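Local atomic coordinates of YARHG domain-containing protein (Legionella pneumophila subsp. pneumophila, PDB entry 4G2A), a protein that is of unknown function but, as a two-domain protein with a DUF4424 region and a YARHG domain, may bind nutrients. Residues N2-P13 against H141-V151. Numbering follows the deposited sequence.
Sequences NDTAVGGEGSLP and HDYSTGATYDV. With SO4 (sulfate ion), chain K.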
ATOM      1  N   ASN A   2     -14.674  11.918   5.879  1.00 50.37           N
ATOM      2  CA  ASN A   2     -13.867  11.032   5.036  1.00 49.12           C
ATOM      3  C   ASN A   2     -12.728  10.375   5.830  1.00 48.10           C
ATOM      4  O   ASN A   2     -11.672  10.981   6.051  1.00 47.08           O
ATOM      5  CB  ASN A   2     -13.308  11.775   3.812  1.00 55.41           C
ATOM      6  CG  ASN A   2     -14.191  11.709   2.587  1.00 93.16           C
ATOM      7  OD1 ASN A   2     -14.359  12.704   1.866  1.00 94.02           O
ATOM      8  ND2 ASN A   2     -14.755  10.535   2.304  1.00 83.87           N
ATOM      9  N   ASP A   3     -12.962   9.104   6.223  1.00 41.11           N
ATOM     10  CA  ASP A   3     -12.063   8.265   7.008  1.00 39.09           C
ATOM     11  C   ASP A   3     -10.793   7.891   6.251  1.00 38.07           C
ATOM     12  O   ASP A   3      -9.716   7.818   6.840  1.00 38.18           O
ATOM     13  CB  ASP A   3     -12.781   6.964   7.422  1.00 40.82           C
ATOM     14  CG  ASP A   3     -13.937   7.100   8.397  1.00 55.66           C
ATOM     15  OD1 ASP A   3     -14.147   8.230   8.928  1.00 57.10           O
ATOM     16  OD2 ASP A   3     -14.629   6.067   8.652  1.00 60.08           O
ATOM     17  N   THR A   4     -10.938   7.594   4.970  1.00 30.35           N
ATOM     18  CA  THR A   4      -9.858   7.102   4.138  1.00 29.06           C
ATOM     19  C   THR A   4      -9.626   7.962   2.908  1.00 30.74           C
ATOM     20  O   THR A   4     -10.581   8.297   2.198  1.00 32.10           O
ATOM     21  CB  THR A   4     -10.214   5.650   3.698  1.00 35.83           C
ATOM     22  OG1 THR A   4     -10.499   4.878   4.862  1.00 41.77           O
ATOM     23  CG2 THR A   4      -9.111   4.963   2.855  1.00 29.81           C
ATOM     24  N   ALA A   5      -8.351   8.274   2.631  1.00 23.88           N
ATOM     25  CA  ALA A   5      -7.980   8.891   1.370  1.00 22.64           C
ATOM     26  C   ALA A   5      -7.535   7.737   0.474  1.00 27.16           C
ATOM     27  O   ALA A   5      -6.486   7.124   0.705  1.00 26.78           O
ATOM     28  CB  ALA A   5      -6.898   9.931   1.563  1.00 23.42           C
ATOM     29  N   VAL A   6      -8.421   7.359  -0.458  1.00 23.80           N
ATOM     30  CA  VAL A   6      -8.302   6.256  -1.409  1.00 23.01           C
ATOM     31  C   VAL A   6      -7.283   6.625  -2.501  1.00 26.90           C
ATOM     32  O   VAL A   6      -7.399   7.682  -3.153  1.00 26.73           O
ATOM     33  CB  VAL A   6      -9.714   5.895  -1.976  1.00 28.31           C
ATOM     34  CG1 VAL A   6      -9.638   4.820  -3.056  1.00 28.27           C
ATOM     35  CG2 VAL A   6     -10.641   5.433  -0.856  1.00 27.89           C
ATOM     36  N   GLY A   7      -6.282   5.747  -2.665  1.00 22.11           N
ATOM     37  CA  GLY A   7      -5.195   5.940  -3.616  1.00 21.96           C
ATOM     38  C   GLY A   7      -5.163   5.028  -4.831  1.00 26.02           C
ATOM     39  O   GLY A   7      -4.421   5.295  -5.778  1.00 25.10           O
ATOM     40  N   GLY A   8      -5.960   3.968  -4.818  1.00 24.11           N
ATOM     41  CA  GLY A   8      -5.988   2.984  -5.899  1.00 24.03           C
ATOM     42  C   GLY A   8      -5.272   1.714  -5.497  1.00 27.81           C
ATOM     43  O   GLY A   8      -4.620   1.664  -4.450  1.00 26.68           O
ATOM     44  N   GLU A   9      -5.418   0.666  -6.304  1.00 25.52           N
ATOM     45  CA  GLU A   9      -4.802  -0.627  -6.007  1.00 25.31           C
ATOM     46  C   GLU A   9      -4.605  -1.464  -7.275  1.00 30.51           C
ATOM     47  O   GLU A   9      -5.199  -1.178  -8.324  1.00 31.26           O
ATOM     48  CB  GLU A   9      -5.632  -1.420  -4.966  1.00 26.62           C
ATOM     49  CG  GLU A   9      -7.087  -1.741  -5.335  1.00 34.13           C
ATOM     50  CD  GLU A   9      -7.699  -2.913  -4.576  1.00 60.77           C
ATOM     51  OE1 GLU A   9      -6.942  -3.781  -4.075  1.00 59.68           O
ATOM     52  OE2 GLU A   9      -8.944  -3.005  -4.536  1.00 46.54           O
ATOM     53  N   GLY A  10      -3.786  -2.496  -7.144  1.00 25.63           N
ATOM     54  CA  GLY A  10      -3.530  -3.436  -8.217  1.00 25.28           C
ATOM     55  C   GLY A  10      -4.520  -4.584  -8.250  1.00 27.80           C
ATOM     56  O   GLY A  10      -5.222  -4.860  -7.269  1.00 26.78           O
ATOM     57  N   SER A  11      -4.616  -5.223  -9.407  1.00 23.73           N
ATOM     58  CA  SER A  11      -5.531  -6.345  -9.614  1.00 24.01           C
ATOM     59  C   SER A  11      -4.934  -7.322 -10.608  1.00 27.87           C
ATOM     60  O   SER A  11      -4.198  -6.901 -11.515  1.00 26.42           O
ATOM     61  CB  SER A  11      -6.882  -5.851 -10.134  1.00 27.00           C
ATOM     62  OG  SER A  11      -7.707  -5.280  -9.129  1.00 33.83           O
ATOM     63  N   LEU A  12      -5.245  -8.621 -10.439  1.00 24.62           N
ATOM     64  CA  LEU A  12      -4.844  -9.661 -11.398  1.00 25.55           C
ATOM     65  C   LEU A  12      -5.538  -9.392 -12.748  1.00 31.20           C
ATOM     66  O   LEU A  12      -6.652  -8.849 -12.722  1.00 31.72           O
ATOM     67  CB  LEU A  12      -5.269 -11.081 -10.902  1.00 25.48           C
ATOM     68  CG  LEU A  12      -4.416 -11.796  -9.873  1.00 29.11           C
ATOM     69  CD1 LEU A  12      -5.015 -13.128  -9.550  1.00 29.52           C
ATOM     70  CD2 LEU A  12      -2.978 -12.000 -10.356  1.00 30.31           C
ATOM     71  N   PRO A  13      -4.980  -9.782 -13.920  1.00 27.77           N
ATOM     72  CA  PRO A  13      -5.777  -9.676 -15.154  1.00 27.74           C
ATOM     73  C   PRO A  13      -6.920 -10.679 -15.059  1.00 32.79           C
ATOM     74  O   PRO A  13      -6.791 -11.694 -14.361  1.00 32.80           O
ATOM     75  CB  PRO A  13      -4.788 -10.049 -16.278  1.00 29.69           C
ATOM     76  CG  PRO A  13      -3.472 -10.270 -15.635  1.00 33.60           C
ATOM     77  CD  PRO A  13      -3.716 -10.502 -14.168  1.00 29.51           C
ATOM     78  N   HIS A 141       2.376  -6.051 -16.691  1.00 25.23           N
ATOM     79  CA  HIS A 141       1.730  -4.823 -16.264  1.00 24.04           C
ATOM     80  C   HIS A 141       2.750  -3.892 -15.632  1.00 28.80           C
ATOM     81  O   HIS A 141       3.670  -4.331 -14.932  1.00 28.35           O
ATOM     82  CB  HIS A 141       0.618  -5.107 -15.247  1.00 23.35           C
ATOM     83  CG  HIS A 141      -0.621  -5.711 -15.811  1.00 26.90           C
ATOM     84  ND1 HIS A 141      -1.654  -6.129 -14.986  1.00 28.42           N
ATOM     85  CD2 HIS A 141      -0.957  -5.977 -17.095  1.00 29.76           C
ATOM     86  CE1 HIS A 141      -2.582  -6.618 -15.789  1.00 27.81           C
ATOM     87  NE2 HIS A 141      -2.205  -6.548 -17.068  1.00 29.05           N
ATOM     88  N   ASP A 142       2.579  -2.603 -15.885  1.00 25.44           N
ATOM     89  CA  ASP A 142       3.397  -1.532 -15.326  1.00 26.19           C
ATOM     90  C   ASP A 142       2.453  -0.357 -15.162  1.00 30.67           C
ATOM     91  O   ASP A 142       1.816   0.053 -16.130  1.00 31.80           O
ATOM     92  CB  ASP A 142       4.622  -1.214 -16.218  1.00 28.86           C
ATOM     93  CG  ASP A 142       5.508  -0.051 -15.795  1.00 44.41           C
ATOM     94  OD1 ASP A 142       5.225   0.568 -14.749  1.00 43.21           O
ATOM     95  OD2 ASP A 142       6.461   0.269 -16.538  1.00 58.84           O
ATOM     96  N   TYR A 143       2.281   0.100 -13.924  1.00 26.01           N
ATOM     97  CA  TYR A 143       1.403   1.211 -13.582  1.00 25.73           C
ATOM     98  C   TYR A 143       1.733   1.697 -12.166  1.00 28.66           C
ATOM     99  O   TYR A 143       2.514   1.066 -11.452  1.00 26.67           O
ATOM    100  CB  TYR A 143      -0.090   0.815 -13.710  1.00 25.81           C
ATOM    101  CG  TYR A 143      -0.483  -0.390 -12.882  1.00 26.83           C
ATOM    102  CD1 TYR A 143      -0.312  -1.684 -13.370  1.00 29.07           C
ATOM    103  CD2 TYR A 143      -1.086  -0.239 -11.639  1.00 25.93           C
ATOM    104  CE1 TYR A 143      -0.682  -2.794 -12.617  1.00 28.45           C
ATOM    105  CE2 TYR A 143      -1.481  -1.339 -10.889  1.00 26.14           C
ATOM    106  CZ  TYR A 143      -1.262  -2.616 -11.375  1.00 30.05           C
ATOM    107  OH  TYR A 143      -1.644  -3.700 -10.637  1.00 28.20           O
ATOM    108  N   SER A 144       1.114   2.815 -11.775  1.00 25.55           N
ATOM    109  CA  SER A 144       1.254   3.422 -10.452  1.00 24.56           C
ATOM    110  C   SER A 144      -0.100   3.732  -9.879  1.00 26.03           C
ATOM    111  O   SER A 144      -1.076   3.816 -10.610  1.00 24.35           O
ATOM    112  CB  SER A 144       2.074   4.710 -10.536  1.00 28.38           C
ATOM    113  OG  SER A 144       3.398   4.399 -10.928  1.00 45.12           O
ATOM    114  N   THR A 145      -0.153   3.927  -8.573  1.00 23.76           N
ATOM    115  CA  THR A 145      -1.349   4.348  -7.831  1.00 23.57           C
ATOM    116  C   THR A 145      -0.873   5.349  -6.799  1.00 27.34           C
ATOM    117  O   THR A 145       0.340   5.496  -6.611  1.00 27.51           O
ATOM    118  CB  THR A 145      -2.077   3.143  -7.160  1.00 27.03           C
ATOM    119  OG1 THR A 145      -1.276   2.636  -6.094  1.00 25.59           O
ATOM    120  CG2 THR A 145      -2.447   2.027  -8.131  1.00 22.60           C
ATOM    121  N   GLY A 146      -1.812   5.979  -6.110  1.00 23.11           N
ATOM    122  CA  GLY A 146      -1.523   6.824  -4.962  1.00 23.03           C
ATOM    123  C   GLY A 146      -1.360   5.921  -3.749  1.00 29.42           C
ATOM    124  O   GLY A 146      -1.562   4.695  -3.836  1.00 29.25           O
ATOM    125  N   ALA A 147      -0.948   6.495  -2.614  1.00 26.45           N
ATOM    126  CA  ALA A 147      -0.760   5.666  -1.439  1.00 25.81           C
ATOM    127  C   ALA A 147      -1.877   5.926  -0.440  1.00 29.68           C
ATOM    128  O   ALA A 147      -1.897   6.958   0.239  1.00 29.87           O
ATOM    129  CB  ALA A 147       0.609   5.898  -0.828  1.00 26.93           C
ATOM    130  N   THR A 148      -2.837   4.985  -0.403  1.00 24.94           N
ATOM    131  CA  THR A 148      -3.999   4.968   0.474  1.00 25.00           C
ATOM    132  C   THR A 148      -3.553   5.186   1.931  1.00 30.19           C
ATOM    133  O   THR A 148      -2.561   4.618   2.395  1.00 29.67           O
ATOM    134  CB  THR A 148      -4.791   3.638   0.262  1.00 25.60           C
ATOM    135  OG1 THR A 148      -5.290   3.666  -1.057  1.00 24.47           O
ATOM    136  CG2 THR A 148      -5.999   3.484   1.176  1.00 21.61           C
ATOM    137  N   TYR A 149      -4.295   6.034   2.629  1.00 26.22           N
ATOM    138  CA  TYR A 149      -4.031   6.325   4.015  1.00 25.53           C
ATOM    139  C   TYR A 149      -5.357   6.691   4.709  1.00 27.54           C
ATOM    140  O   TYR A 149      -6.310   7.100   4.055  1.00 25.51           O
ATOM    141  CB  TYR A 149      -2.931   7.412   4.164  1.00 26.33           C
ATOM    142  CG  TYR A 149      -3.327   8.784   3.668  1.00 27.51           C
ATOM    143  CD1 TYR A 149      -3.123   9.154   2.342  1.00 29.36           C
ATOM    144  CD2 TYR A 149      -3.878   9.727   4.533  1.00 28.20           C
ATOM    145  CE1 TYR A 149      -3.484  10.421   1.880  1.00 30.51           C
ATOM    146  CE2 TYR A 149      -4.248  10.992   4.083  1.00 29.43           C
ATOM    147  CZ  TYR A 149      -4.036  11.339   2.758  1.00 37.52           C
ATOM    148  OH  TYR A 149      -4.386  12.589   2.320  1.00 37.63           O
ATOM    149  N   ASP A 150      -5.419   6.522   6.030  1.00 25.56           N
ATOM    150  CA  ASP A 150      -6.651   6.806   6.751  1.00 26.23           C
ATOM    151  C   ASP A 150      -6.421   7.604   8.044  1.00 29.53           C
ATOM    152  O   ASP A 150      -5.272   7.849   8.439  1.00 27.86           O
ATOM    153  CB  ASP A 150      -7.430   5.506   7.041  1.00 27.65           C
ATOM    154  CG  ASP A 150      -6.671   4.455   7.809  1.00 33.34           C
ATOM    155  OD1 ASP A 150      -5.896   4.827   8.731  1.00 34.09           O
ATOM    156  OD2 ASP A 150      -6.955   3.263   7.602  1.00 39.28           O
ATOM    157  N   VAL A 151      -7.543   8.001   8.684  1.00 27.40           N
ATOM    158  CA  VAL A 151      -7.645   8.805   9.915  1.00 28.82           C
ATOM    159  C   VAL A 151      -7.052   8.095  11.170  1.00 35.69           C
ATOM    160  O   VAL A 151      -6.978   8.731  12.217  1.00 38.36           O
ATOM    161  CB  VAL A 151      -9.106   9.263  10.171  1.00 33.18           C
ATOM    162  CG1 VAL A 151      -9.552  10.250   9.094  1.00 32.64           C
ATOM    163  CG2 VAL A 151     -10.076   8.077  10.256  1.00 32.73           C
TER
HETATM  164  S   SO4 K 410     -14.921   7.038   3.704  1.00 88.32           S
HETATM  165  O1  SO4 K 410     -13.781   7.811   3.198  1.00 89.20           O
HETATM  166  O2  SO4 K 410     -15.750   7.882   4.577  1.00 87.88           O
HETATM  167  O3  SO4 K 410     -15.730   6.586   2.562  1.00 89.06           O
HETATM  168  O4  SO4 K 410     -14.424   5.877   4.453  1.00 87.77           O
HETATM  169  O   HOH W   1      -2.637   2.710  -2.191  1.00 32.53           O
HETATM  170  O   HOH W   2      -6.235   1.019  -1.927  1.00 47.89           O
HETATM  171  O   HOH W   3      -1.620  -6.110 -12.201  1.00 24.24           O
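Strand 4-6 runs antiparallel to strand 148-150, their axes 4.6 Å apart, with Ala5 and Tyr149 as a hydrogen-bonded pair. Ala5 N reaches Tyr149 O at 2.8 Å, Tyr149 N returns a bond to Ala5 O, and Val151 N extends the register to Asp3 O. At Gly7 the bonding pattern changes: Gly7 N turns to the side-chain hydroxyl of Thr148 (Gly7 N to OG1 2.8 Å), while Gly7 O takes the bond from Gly146 N with an N-H...O angle of 142°.

The methyl of Ala5 sits over one face of the Tyr149 ring, CB 3.6 Å from the ring centroid, a CH-pi contact. Tyr149 reaches it by placing CG between its backbone N and carbonyl carbon (chi1 67°). Thr4 and Asp150 point to the other face of the sheet. Thr4 CG2 meets Thr148 CG2 at 3.8 Å, while Asp150 OD2 bonds Trp156 NE1 and OD1 accepts from Met152 N and Tyr154 N.

Toward residues 10-13 the chains separate, and Gly10 CA lies at the edge of the Tyr143 ring, 3.1 Å from its OH. The chemistry thus passes from direct backbone pairing, through a threonine hydroxyl and a water joining Gly8 O to Thr148 OG1, to a region without direct pairing, where another water donates to Ser11 O and lies 2.8 Å from His141 ND1 and 2.9 Å from Tyr143 OH.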